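Local coordinates for protein orotidine 5'-phosphate decarboxylase (Streptomyces avermitilis, PDB 3V75) that probably catalyses the decarboxylation of orotidine 5'-phosphate to UMP, the last step of de novo UMP biosynthesis, at residues D144-P150 with A169-L174; S125-A129 with S156-A160. One frame throughout, in Å; residues are numbered along the deposited sequence.

How the contacts relate
The two contacts lie in successive layers of the TIM barrel, contact 1 in the strand wall and contact 2 among the helices outside it. Contact 1 pairs the parallel strands 145-148 and 170-176, with its centre about 8 Å from that of the chain; contact 2, centred about 19 Å from it, packs helix 124-134 against the start of helix 158-167. Their centres are about 12 Å apart and they touch directly: Leu157 CD1 lies 3.8 Å from Val173 CG2, and Leu157 CD2 4.0 Å from Val148 CG2. The side chain of the predicted proton donor, Lys119, is about 4 Å from that of Thr147 in contact 1. The side chains of Lys119 and Leu157 are about 10 Å apart. Both contacts reach the second subunit.

Contact 1: residues D144-P150 with A169-L174; sequences DALTVSP and AGLFVL
Two neighbouring parallel strands of the barrel wall meet where Leu146 is held through both its N-H and its carbonyl O by 169-174. Its N-H goes to Gly170 O (3.2 Å), and its carbonyl O takes Phe172 N (2.9 Å) from above the carbonyl plane, 36° out of it. Farther on, Leu174 N reaches Val148 O nearly head-on, with a C=O...N angle of 175°. The strands belong to a right-handed beta-alpha-beta crossover, with helix 158-167 as the connection, and their side chains alternate between two faces. Ala145, Thr147 and Phe172 share the face toward the barrel interior, where Ala145 CB lies 3.9 Å from Phe172 CE1. On the same face, Thr147 OG1 is hydrogen-bonded to Asp117 OD1 and to the backbone N of Lys119, the predicted proton donor. The outer face carries Val148 and Val173, whose CG2 methyls meet at 3.8 Å. Val173 has CG1 anti to the backbone N (chi1 179°), which sends that methyl to Pro150 CG at 3.6 Å while CG2 faces Val148. With an alanine in place of Pro150, CG and CD go, which would probably open a gap beside Val173 CG1 and take from Leu174 CB its contact with the ring.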
loop_
_atom_site.group_PDB
_atom_site.type_symbol
_atom_site.label_atom_id
_atom_site.label_comp_id
_atom_site.label_asym_id
_atom_site.label_seq_id
_atom_site.Cartn_x
_atom_site.Cartn_y
_atom_site.Cartn_z
ATOM N N ASP A 144 10.959 12.426 3.548
ATOM C CA ASP A 144 12.003 12.085 4.507
ATOM C C ASP A 144 11.820 10.696 5.096
ATOM O O ASP A 144 12.778 10.080 5.564
ATOM C CB ASP A 144 12.011 13.137 5.609
ATOM C CG ASP A 144 12.369 14.471 5.056
ATOM O OD1 ASP A 144 13.562 14.644 4.691
ATOM O OD2 ASP A 144 11.467 15.345 4.894
ATOM N N ALA A 145 10.592 10.190 5.084
ATOM C CA ALA A 145 10.349 8.801 5.465
ATOM C C ALA A 145 9.085 8.284 4.817
ATOM O O ALA A 145 8.273 9.071 4.315
ATOM C CB ALA A 145 10.272 8.648 7.008
ATOM N N LEU A 146 8.904 6.961 4.847
ATOM C CA LEU A 146 7.756 6.324 4.220
ATOM C C LEU A 146 7.204 5.308 5.185
ATOM O O LEU A 146 7.973 4.533 5.769
ATOM C CB LEU A 146 8.223 5.603 2.943
ATOM C CG LEU A 146 7.177 4.781 2.201
ATOM C CD1 LEU A 146 6.012 5.626 1.626
ATOM C CD2 LEU A 146 7.892 3.914 1.088
ATOM N N THR A 147 5.883 5.263 5.352
ATOM C CA THR A 147 5.290 4.164 6.114
ATOM C C THR A 147 5.169 2.941 5.190
ATOM O O THR A 147 4.757 3.050 4.010
ATOM C CB THR A 147 3.891 4.508 6.723
ATOM O OG1 THR A 147 2.984 4.818 5.661
ATOM C CG2 THR A 147 3.991 5.720 7.703
ATOM N N VAL A 148 5.492 1.775 5.756
ATOM C CA VAL A 148 5.460 0.502 5.008
ATOM C C VAL A 148 4.813 -0.586 5.825
ATOM O O VAL A 148 4.875 -0.589 7.069
ATOM C CB VAL A 148 6.881 0.041 4.552
ATOM C CG1 VAL A 148 7.474 1.059 3.572
ATOM C CG2 VAL A 148 7.830 -0.129 5.761
ATOM N N SER A 149 4.181 -1.518 5.129
ATOM C CA SER A 149 3.460 -2.606 5.782
ATOM C C SER A 149 4.346 -3.864 5.607
ATOM O O SER A 149 4.931 -4.074 4.529
ATOM C CB SER A 149 2.090 -2.708 5.095
ATOM O OG SER A 149 1.197 -3.652 5.683
ATOM N N PRO A 150 4.554 -4.645 6.666
ATOM C CA PRO A 150 5.455 -5.805 6.543
ATOM C C PRO A 150 4.714 -7.126 6.426
ATOM O O PRO A 150 5.306 -8.136 6.852
ATOM C CB PRO A 150 6.239 -5.745 7.829
ATOM C CG PRO A 150 5.159 -5.282 8.854
ATOM C CD PRO A 150 4.306 -4.284 8.080
ATOM N N ALA A 169 16.974 9.056 4.216
ATOM C CA ALA A 169 15.551 8.927 4.543
ATOM C C ALA A 169 15.345 7.804 5.543
ATOM O O ALA A 169 16.293 7.084 5.911
ATOM C CB ALA A 169 14.729 8.667 3.281
ATOM N N GLY A 170 14.110 7.651 6.015
ATOM C CA GLY A 170 13.785 6.598 6.971
ATOM C C GLY A 170 12.528 5.840 6.564
ATOM O O GLY A 170 11.885 6.140 5.542
ATOM N N LEU A 171 12.184 4.846 7.372
ATOM C CA LEU A 171 10.934 4.109 7.202
ATOM C C LEU A 171 10.208 4.073 8.542
ATOM O O LEU A 171 10.856 4.151 9.597
ATOM C CB LEU A 171 11.172 2.648 6.778
ATOM C CG LEU A 171 11.933 2.438 5.454
ATOM C CD1 LEU A 171 12.164 0.907 5.240
ATOM C CD2 LEU A 171 11.222 3.033 4.259
ATOM N N PHE A 172 8.877 3.935 8.485
ATOM C CA PHE A 172 8.093 3.532 9.659
ATOM C C PHE A 172 7.352 2.276 9.290
ATOM O O PHE A 172 6.472 2.276 8.413
ATOM C CB PHE A 172 7.111 4.624 10.060
ATOM C CG PHE A 172 7.788 5.830 10.708
ATOM C CD1 PHE A 172 8.179 6.929 9.936
ATOM C CD2 PHE A 172 8.063 5.845 12.089
ATOM C CE1 PHE A 172 8.805 8.020 10.531
ATOM C CE2 PHE A 172 8.683 6.929 12.670
ATOM C CZ PHE A 172 9.051 8.017 11.899
ATOM N N VAL A 173 7.725 1.185 9.950
ATOM C CA VAL A 173 7.118 -0.116 9.693
ATOM C C VAL A 173 5.918 -0.289 10.590
ATOM O O VAL A 173 6.034 -0.087 11.796
ATOM C CB VAL A 173 8.156 -1.257 9.958
ATOM C CG1 VAL A 173 7.516 -2.631 9.704
ATOM C CG2 VAL A 173 9.402 -1.038 9.051
ATOM N N LEU A 174 4.771 -0.680 10.033
ATOM C CA LEU A 174 3.606 -0.934 10.885
ATOM C C LEU A 174 3.943 -2.005 11.908
ATOM O O LEU A 174 4.430 -3.084 11.543
ATOM C CB LEU A 174 2.429 -1.429 10.061
ATOM C CG LEU A 174 1.960 -0.542 8.912
ATOM C CD1 LEU A 174 0.795 -1.158 8.176
ATOM C CD2 LEU A 174 1.585 0.877 9.432
#

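Contact 2: residues S125-A129 with S156-A160; sequences STMAA and SLRPA
Selenomethionine Met127 reaches from helix 124-134 across to the turn that leads into helix 158-167, and its side chain makes most of the contact. CG stands anti to the backbone N (chi1 -173°), which carries the side chain away from its own helix and brings Met127 CG within 3.5 Å of Ser156 O. On its way out the chain passes the ring of Pro159, with Met127 CG 4.0 Å from Pro159 CD; the two side chains cross at about a right angle. Beyond CG the chain bends at chi2 (71°) and again at chi3, so that the selenium of Met127 lies 4.3 Å from Leu157 CD2. The terminal CE of Met127 ends 4.2 Å from Ala160 CB. One residue later, Ala128 meets another part of the proline ring, its CB 4.0 Å from Pro159 CB and its backbone N 3.8 Å from the same carbon.

In the next shell, Ser156 OG is hydrogen-bonded to Gly153 O, which probably helps to hold the short 3-10 turn that presents Ser156 O to Met127. Ala160 rests in turn on Leu171 of strand 170-176, placing the contact in the helical layer, over the outer side of the barrel wall. The second subunit packs nearby, its Phe88 against Ser125 and Ala129 and its Glu181 against Ser156.

With four apolar side-chain pairs and no polar bond between them, the two segments meet here through van der Waals packing, which probably relies on how the bent Met127 chain fits against the Pro159 ring.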
loop_
_atom_site.group_PDB
_atom_site.type_symbol
_atom_site.label_atom_id
_atom_site.label_comp_id
_atom_site.label_asym_id
_atom_site.label_seq_id
_atom_site.Cartn_x
_atom_site.Cartn_y
_atom_site.Cartn_z
ATOM N N SER A 125 11.840 -5.982 -7.057
ATOM C CA SER A 125 11.924 -4.742 -7.825
ATOM C C SER A 125 10.656 -3.927 -7.691
ATOM O O SER A 125 10.653 -2.737 -8.023
ATOM C CB SER A 125 12.279 -4.992 -9.288
ATOM O OG SER A 125 11.255 -5.736 -9.918
ATOM N N THR A 126 9.562 -4.548 -7.241
ATOM C CA THR A 126 8.346 -3.762 -7.028
ATOM C C THR A 126 8.485 -2.903 -5.771
ATOM O O THR A 126 8.136 -1.731 -5.767
ATOM C CB THR A 126 7.099 -4.667 -6.892
ATOM O OG1 THR A 126 7.021 -5.527 -8.030
ATOM C CG2 THR A 126 5.842 -3.793 -6.834
HETATM N N MSE A 127 9.059 -3.499 -4.731
HETATM C CA MSE A 127 9.413 -2.769 -3.524
HETATM C C MSE A 127 10.418 -1.671 -3.859
HETATM O O MSE A 127 10.313 -0.553 -3.357
HETATM C CB MSE A 127 9.994 -3.716 -2.473
HETATM C CG MSE A 127 10.229 -3.069 -1.117
HETATM SE SE MSE A 127 8.570 -2.679 -0.171
HETATM C CE MSE A 127 8.335 -0.824 -0.726
ATOM N N ALA A 128 11.391 -1.990 -4.712
ATOM C CA ALA A 128 12.364 -0.990 -5.138
ATOM C C ALA A 128 11.690 0.175 -5.849
ATOM O O ALA A 128 12.095 1.328 -5.699
ATOM C CB ALA A 128 13.409 -1.640 -6.048
ATOM N N ALA A 129 10.681 -0.119 -6.668
ATOM C CA ALA A 129 9.976 0.924 -7.386
ATOM C C ALA A 129 9.192 1.846 -6.430
ATOM O O ALA A 129 9.174 3.054 -6.625
ATOM C CB ALA A 129 9.045 0.301 -8.454
ATOM N N SER A 156 11.404 -8.543 3.122
ATOM C CA SER A 156 10.898 -8.062 1.834
ATOM C C SER A 156 11.055 -6.541 1.704
ATOM O O SER A 156 11.013 -5.986 0.585
ATOM C CB SER A 156 9.442 -8.449 1.628
ATOM O OG SER A 156 8.600 -7.684 2.495
ATOM N N LEU A 157 11.258 -5.847 2.828
ATOM C CA LEU A 157 11.423 -4.380 2.805
ATOM C C LEU A 157 12.818 -3.962 2.424
ATOM O O LEU A 157 13.094 -2.767 2.304
ATOM C CB LEU A 157 11.154 -3.789 4.219
ATOM C CG LEU A 157 9.786 -4.139 4.811
ATOM C CD1 LEU A 157 9.737 -3.655 6.275
ATOM C CD2 LEU A 157 8.651 -3.583 4.000
ATOM N N ARG A 158 13.723 -4.931 2.272
ATOM C CA ARG A 158 15.139 -4.612 2.097
ATOM C C ARG A 158 15.449 -3.545 1.018
ATOM O O ARG A 158 16.265 -2.652 1.257
ATOM C CB ARG A 158 15.950 -5.885 1.844
ATOM C CG ARG A 158 17.464 -5.589 1.794
ATOM C CD ARG A 158 18.285 -6.894 1.687
ATOM N NE ARG A 158 17.825 -7.684 0.555
ATOM C CZ ARG A 158 18.594 -8.517 -0.153
ATOM N NH1 ARG A 158 19.910 -8.662 0.160
ATOM N NH2 ARG A 158 18.058 -9.170 -1.200
ATOM N N PRO A 159 14.817 -3.620 -0.168
ATOM C CA PRO A 159 15.161 -2.563 -1.149
ATOM C C PRO A 159 14.841 -1.156 -0.643
ATOM O O PRO A 159 15.568 -0.195 -0.983
ATOM C CB PRO A 159 14.288 -2.910 -2.382
ATOM C CG PRO A 159 14.060 -4.422 -2.249
ATOM C CD PRO A 159 13.924 -4.647 -0.745
ATOM N N ALA A 160 13.766 -1.007 0.122
ATOM C CA ALA A 160 13.409 0.303 0.675
ATOM C C ALA A 160 14.355 0.700 1.812
ATOM O O ALA A 160 14.736 1.874 1.915
ATOM C CB ALA A 160 11.963 0.289 1.186
#